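Local coordinates for ABC transporter periplasmic-binding protein YtfQ (Mycobacterium smegmatis, PDB 6HBD) that binds the sugar beta-D-galactofuranose and probably delivers such furanoses to an ABC importer as its periplasmic solute-binding protein, at residues Ser64-Phe69 against Thr85-Val90; Pro145-Gln150 against Thr203-Val208. One frame throughout, in Å; residues are numbered along the deposited sequence.

Interaction 1 (Ser64-Phe69 against Thr85-Val90); sequences SAIRSF and TGWDAV. With ZN (zinc ion), chain E.
Arg67 reaches from helix 59-72 across Val90 toward helix 88-97, and most of its length rests on a single methyl group. Beyond CB, Arg67 CG and CD both lie against Val90 CG1, and Arg67 NE passes the same methyl at 3.7 Å. The chain is extended from CG to NE, with chi3 at 180°, and this carries the guanidinium past the valine until Arg67 NH2 comes within 4.1 Å of Ala89 CB. The polar end is tied by a salt bridge from NE to Glu93, one turn further along helix 88-97. Deeper in, Ile66 divides its branches between two neighbours. Ile66 CG2 stands 3.9 Å from Val90 CG1. Ile66 CD1 approaches Trp87 CZ3 at 4.2 Å, the two side chains crossing at about a right angle. The indole is anchored by a hydrogen bond from NE1 to the backbone oxygen of Val83. Asp88, between Trp87 and Ala89, binds a zinc ion through OD1 at 1.9 Å, with Asp112 as the other protein ligand. The arrangement is packing between two helices, joined in sequence through strand 76-79, on the sheet of an alpha/beta lobe of a periplasmic binding protein.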
loop_
_atom_site.group_PDB
_atom_site.type_symbol
_atom_site.label_atom_id
_atom_site.label_comp_id
_atom_site.label_asym_id
_atom_site.label_seq_id
_atom_site.Cartn_x
_atom_site.Cartn_y
_atom_site.Cartn_z
ATOM N N SER A 64 0.703 -12.907 17.660
ATOM C CA SER A 64 1.694 -13.429 18.608
ATOM C C SER A 64 2.724 -12.364 18.982
ATOM O O SER A 64 3.160 -12.297 20.137
ATOM C CB SER A 64 2.416 -14.637 18.015
ATOM O OG SER A 64 1.515 -15.715 17.816
ATOM N N ALA A 65 3.117 -11.538 18.000
ATOM C CA ALA A 65 4.083 -10.466 18.212
ATOM C C ALA A 65 3.496 -9.378 19.096
ATOM O O ALA A 65 4.200 -8.877 19.968
ATOM C CB ALA A 65 4.523 -9.882 16.880
ATOM N N ILE A 66 2.207 -9.029 18.902
ATOM C CA ILE A 66 1.538 -8.003 19.719
ATOM C C ILE A 66 1.433 -8.482 21.173
ATOM O O ILE A 66 1.734 -7.709 22.090
ATOM C CB ILE A 66 0.167 -7.586 19.104
ATOM C CG1 ILE A 66 0.384 -6.803 17.794
ATOM C CG2 ILE A 66 -0.647 -6.729 20.091
ATOM C CD1 ILE A 66 -0.730 -6.880 16.829
ATOM N N ARG A 67 1.040 -9.769 21.361
ATOM C CA ARG A 67 0.946 -10.420 22.682
ATOM C C ARG A 67 2.316 -10.477 23.375
ATOM O O ARG A 67 2.387 -10.316 24.596
ATOM C CB ARG A 67 0.336 -11.834 22.574
ATOM C CG ARG A 67 -1.194 -11.837 22.644
ATOM C CD ARG A 67 -1.824 -13.002 21.905
ATOM N NE ARG A 67 -3.287 -12.974 21.979
ATOM C CZ ARG A 67 -4.096 -13.849 21.384
ATOM N NH1 ARG A 67 -3.597 -14.845 20.656
ATOM N NH2 ARG A 67 -5.416 -13.736 21.512
ATOM N N SER A 68 3.392 -10.690 22.593
ATOM C CA SER A 68 4.772 -10.681 23.081
ATOM C C SER A 68 5.207 -9.273 23.546
ATOM O O SER A 68 5.908 -9.159 24.552
ATOM C CB SER A 68 5.728 -11.202 22.015
ATOM O OG SER A 68 7.074 -10.957 22.388
ATOM N N PHE A 69 4.785 -8.211 22.840
ATOM C CA PHE A 69 5.136 -6.834 23.229
ATOM C C PHE A 69 4.529 -6.435 24.575
ATOM O O PHE A 69 5.162 -5.686 25.327
ATOM C CB PHE A 69 4.722 -5.811 22.146
ATOM C CG PHE A 69 5.377 -5.915 20.783
ATOM C CD1 PHE A 69 6.657 -6.444 20.640
ATOM C CD2 PHE A 69 4.741 -5.425 19.653
ATOM C CE1 PHE A 69 7.251 -6.536 19.389
ATOM C CE2 PHE A 69 5.344 -5.512 18.405
ATOM C CZ PHE A 69 6.595 -6.064 18.281
ATOM N N THR A 85 -9.845 -7.701 9.651
ATOM C CA THR A 85 -10.522 -8.466 10.712
ATOM C C THR A 85 -9.659 -9.451 11.566
ATOM O O THR A 85 -8.663 -9.994 11.089
ATOM C CB THR A 85 -11.593 -9.259 9.974
ATOM O OG1 THR A 85 -10.901 -10.197 9.134
ATOM C CG2 THR A 85 -12.510 -8.350 9.110
ATOM N N GLY A 86 -10.087 -9.683 12.807
ATOM C CA GLY A 86 -9.480 -10.642 13.736
ATOM C C GLY A 86 -8.563 -10.087 14.812
ATOM O O GLY A 86 -7.746 -10.841 15.351
ATOM N N TRP A 87 -8.696 -8.780 15.153
ATOM C CA TRP A 87 -7.831 -8.105 16.145
ATOM C C TRP A 87 -8.505 -7.858 17.523
ATOM O O TRP A 87 -7.826 -7.435 18.466
ATOM C CB TRP A 87 -7.359 -6.748 15.561
ATOM C CG TRP A 87 -6.769 -6.843 14.186
ATOM C CD1 TRP A 87 -7.347 -6.462 13.008
ATOM C CD2 TRP A 87 -5.506 -7.412 13.850
ATOM N NE1 TRP A 87 -6.512 -6.757 11.956
ATOM C CE2 TRP A 87 -5.378 -7.353 12.445
ATOM C CE3 TRP A 87 -4.451 -7.953 14.606
ATOM C CZ2 TRP A 87 -4.249 -7.832 11.780
ATOM C CZ3 TRP A 87 -3.340 -8.445 13.943
ATOM C CH2 TRP A 87 -3.245 -8.380 12.547
ATOM N N ASP A 88 -9.842 -8.076 17.610
ATOM C CA ASP A 88 -10.663 -7.838 18.799
ATOM C C ASP A 88 -9.966 -8.063 20.125
ATOM O O ASP A 88 -9.861 -7.130 20.935
ATOM C CB ASP A 88 -11.924 -8.716 18.763
ATOM C CG ASP A 88 -12.747 -8.550 20.023
ATOM O OD1 ASP A 88 -13.138 -7.398 20.327
ATOM O OD2 ASP A 88 -12.984 -9.570 20.722
ATOM N N ALA A 89 -9.548 -9.318 20.353
ATOM C CA ALA A 89 -8.923 -9.771 21.589
ATOM C C ALA A 89 -7.573 -9.114 21.832
ATOM O O ALA A 89 -7.344 -8.594 22.932
ATOM C CB ALA A 89 -8.765 -11.287 21.576
ATOM N N VAL A 90 -6.685 -9.124 20.814
ATOM C CA VAL A 90 -5.365 -8.500 20.973
ATOM C C VAL A 90 -5.506 -7.050 21.266
ATOM O O VAL A 90 -4.742 -6.566 22.085
ATOM C CB VAL A 90 -4.301 -8.705 19.865
ATOM C CG1 VAL A 90 -3.213 -9.663 20.324
ATOM C CG2 VAL A 90 -4.892 -9.126 18.529
HETATM ZN ZN ZN E . -14.401 -6.817 21.589
#

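Interaction 2 (Pro145-Gln150 against Thr203-Val208); sequences PVNIVQ and TPQIDV
Asn147 O is gripped by two consecutive backbone N-H groups, those of Asp207 N at 2.9 Å and Val208 N at 3.2 Å. The Asp207 N-H arrives in the carbonyl plane on a lone pair, whereas that of Val208 is tilted from the plane. Asp207 returns the grip through its carboxylate: OD1 takes the N-H of Asn147 N at 3.0 Å along an almost straight bond (178°), although from above the carboxylate plane. The syn lone pair of Asp207 OD1 is used by Gln205 NE2, 2.8 Å away, and that amide also makes a longer bond to Pro145 O. Two donors thus hold this one oxygen and would be expected to favour the charged carboxylate. The Asn147 amide lies across that of Gln205, their planes 40° apart. One step on, Val149 N bonds to Val208 O, and Ile148 pairs with Val208 in a parallel bridge. This is where the loop after helix 189-202 enters strand 208-211 beside strand 146-152, an inner strand of the mostly parallel sheet in this lobe of the periplasmic binding protein. Ile148 and Val208 run alongside each other on one face of the sheet, their CG1 atoms 3.5 Å apart; Phe167 and Ile171 of helix 158-171 also touch Ile148. Next along the strand, Val149 CG2 presses on Ile206 CG2 at 3.4 Å; Val149 CG1 is anti to the backbone N (chi1 -178°) and CG2 anti to the carbonyl carbon. Near the strand's start, Val146 CG1 packs 3.5 Å from Asp207 CB, crossing the aspartate at about a right angle.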
loop_
_atom_site.group_PDB
_atom_site.type_symbol
_atom_site.label_atom_id
_atom_site.label_comp_id
_atom_site.label_asym_id
_atom_site.label_seq_id
_atom_site.Cartn_x
_atom_site.Cartn_y
_atom_site.Cartn_z
ATOM N N PRO A 145 -15.289 -1.829 -27.138
ATOM C CA PRO A 145 -14.987 -2.080 -25.723
ATOM C C PRO A 145 -13.478 -2.179 -25.457
ATOM O O PRO A 145 -12.698 -2.512 -26.364
ATOM C CB PRO A 145 -15.746 -3.382 -25.414
ATOM C CG PRO A 145 -15.870 -4.069 -26.702
ATOM C CD PRO A 145 -15.872 -3.018 -27.787
ATOM N N VAL A 146 -13.086 -1.836 -24.202
ATOM C CA VAL A 146 -11.710 -1.820 -23.702
ATOM C C VAL A 146 -11.672 -2.788 -22.512
ATOM O O VAL A 146 -12.408 -2.623 -21.529
ATOM C CB VAL A 146 -11.297 -0.374 -23.321
ATOM C CG1 VAL A 146 -9.834 -0.303 -22.889
ATOM C CG2 VAL A 146 -11.551 0.583 -24.481
ATOM N N ASN A 147 -10.834 -3.805 -22.633
ATOM C CA ASN A 147 -10.757 -4.894 -21.678
ATOM C C ASN A 147 -9.772 -4.640 -20.583
ATOM O O ASN A 147 -8.574 -4.574 -20.851
ATOM C CB ASN A 147 -10.428 -6.206 -22.400
ATOM C CG ASN A 147 -11.621 -6.821 -23.086
ATOM O OD1 ASN A 147 -11.914 -7.999 -22.886
ATOM N ND2 ASN A 147 -12.327 -6.076 -23.940
ATOM N N ILE A 148 -10.264 -4.549 -19.342
ATOM C CA ILE A 148 -9.429 -4.296 -18.179
ATOM C C ILE A 148 -9.278 -5.587 -17.405
ATOM O O ILE A 148 -10.236 -6.302 -17.176
ATOM C CB ILE A 148 -9.956 -3.109 -17.285
ATOM C CG1 ILE A 148 -9.934 -1.765 -18.053
ATOM C CG2 ILE A 148 -9.131 -2.973 -16.007
ATOM C CD1 ILE A 148 -10.944 -0.918 -17.722
ATOM N N VAL A 149 -8.068 -5.843 -16.968
ATOM C CA VAL A 149 -7.693 -6.978 -16.139
ATOM C C VAL A 149 -7.274 -6.328 -14.815
ATOM O O VAL A 149 -6.853 -5.175 -14.848
ATOM C CB VAL A 149 -6.539 -7.699 -16.845
ATOM C CG1 VAL A 149 -6.109 -8.931 -16.085
ATOM C CG2 VAL A 149 -6.947 -8.054 -18.259
ATOM N N GLN A 150 -7.435 -7.010 -13.667
ATOM C CA GLN A 150 -7.146 -6.414 -12.357
ATOM C C GLN A 150 -6.404 -7.370 -11.426
ATOM O O GLN A 150 -6.923 -8.438 -11.087
ATOM C CB GLN A 150 -8.458 -5.909 -11.698
ATOM C CG GLN A 150 -8.297 -5.320 -10.258
ATOM C CD GLN A 150 -9.410 -4.406 -9.717
ATOM O OE1 GLN A 150 -9.606 -4.335 -8.507
ATOM N NE2 GLN A 150 -10.120 -3.611 -10.528
ATOM N N THR A 203 -8.223 -14.872 -21.140
ATOM C CA THR A 203 -8.709 -13.690 -21.857
ATOM C C THR A 203 -7.910 -13.444 -23.137
ATOM O O THR A 203 -6.686 -13.284 -23.080
ATOM C CB THR A 203 -8.733 -12.469 -20.923
ATOM O OG1 THR A 203 -9.349 -12.857 -19.691
ATOM C CG2 THR A 203 -9.513 -11.287 -21.521
ATOM N N PRO A 204 -8.587 -13.387 -24.302
ATOM C CA PRO A 204 -7.858 -13.123 -25.552
ATOM C C PRO A 204 -7.504 -11.644 -25.704
ATOM O O PRO A 204 -6.309 -11.323 -25.761
ATOM C CB PRO A 204 -8.814 -13.611 -26.644
ATOM C CG PRO A 204 -10.174 -13.579 -26.034
ATOM C CD PRO A 204 -10.039 -13.539 -24.536
ATOM N N GLN A 205 -8.539 -10.752 -25.702
ATOM C CA GLN A 205 -8.369 -9.307 -25.850
ATOM C C GLN A 205 -8.162 -8.670 -24.470
ATOM O O GLN A 205 -9.100 -8.643 -23.684
ATOM C CB GLN A 205 -9.608 -8.694 -26.540
ATOM C CG GLN A 205 -9.494 -7.193 -26.878
ATOM C CD GLN A 205 -10.836 -6.484 -26.925
ATOM O OE1 GLN A 205 -11.899 -7.101 -27.085
ATOM N NE2 GLN A 205 -10.828 -5.160 -26.794
ATOM N N ILE A 206 -6.932 -8.184 -24.186
ATOM C CA ILE A 206 -6.548 -7.485 -22.953
ATOM C C ILE A 206 -5.989 -6.097 -23.369
ATOM O O ILE A 206 -4.900 -6.018 -23.949
ATOM C CB ILE A 206 -5.517 -8.304 -22.120
ATOM C CG1 ILE A 206 -6.141 -9.604 -21.575
ATOM C CG2 ILE A 206 -4.961 -7.436 -20.985
ATOM C CD1 ILE A 206 -5.164 -10.574 -20.893
ATOM N N ASP A 207 -6.730 -5.012 -23.076
ATOM C CA ASP A 207 -6.283 -3.656 -23.437
ATOM C C ASP A 207 -5.370 -3.040 -22.387
ATOM O O ASP A 207 -4.377 -2.382 -22.728
ATOM C CB ASP A 207 -7.479 -2.718 -23.654
ATOM C CG ASP A 207 -8.181 -2.958 -24.965
ATOM O OD1 ASP A 207 -8.973 -3.919 -25.038
ATOM O OD2 ASP A 207 -7.944 -2.173 -25.922
ATOM N N VAL A 208 -5.737 -3.229 -21.112
ATOM C CA VAL A 208 -5.061 -2.630 -19.974
ATOM C C VAL A 208 -5.165 -3.537 -18.736
ATOM O O VAL A 208 -6.140 -4.263 -18.580
ATOM C CB VAL A 208 -5.659 -1.204 -19.750
ATOM C CG1 VAL A 208 -7.145 -1.155 -20.091
ATOM C CG2 VAL A 208 -5.401 -0.653 -18.334
#

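The segments of interaction 1 both come before those of interaction 2 along the chain, and the two contacts lie on opposite sides of its centre, with their own centres 41 Å apart and their nearest atoms about 18 Å apart. Each belongs to a different sheet and so to a different lobe. Interaction 1 joins helices 59-72 and 88-97, which accompany the sheet holding strands 49-54, 76-79 and 101-104; interaction 2 lies in the second sheet, beside strand 146-152 and at the start of 208-211. They concern the internal build of separate lobes, one mainly between two helices, the other where a loop enters a strand, in a fold that holds the sugar between its two lobes.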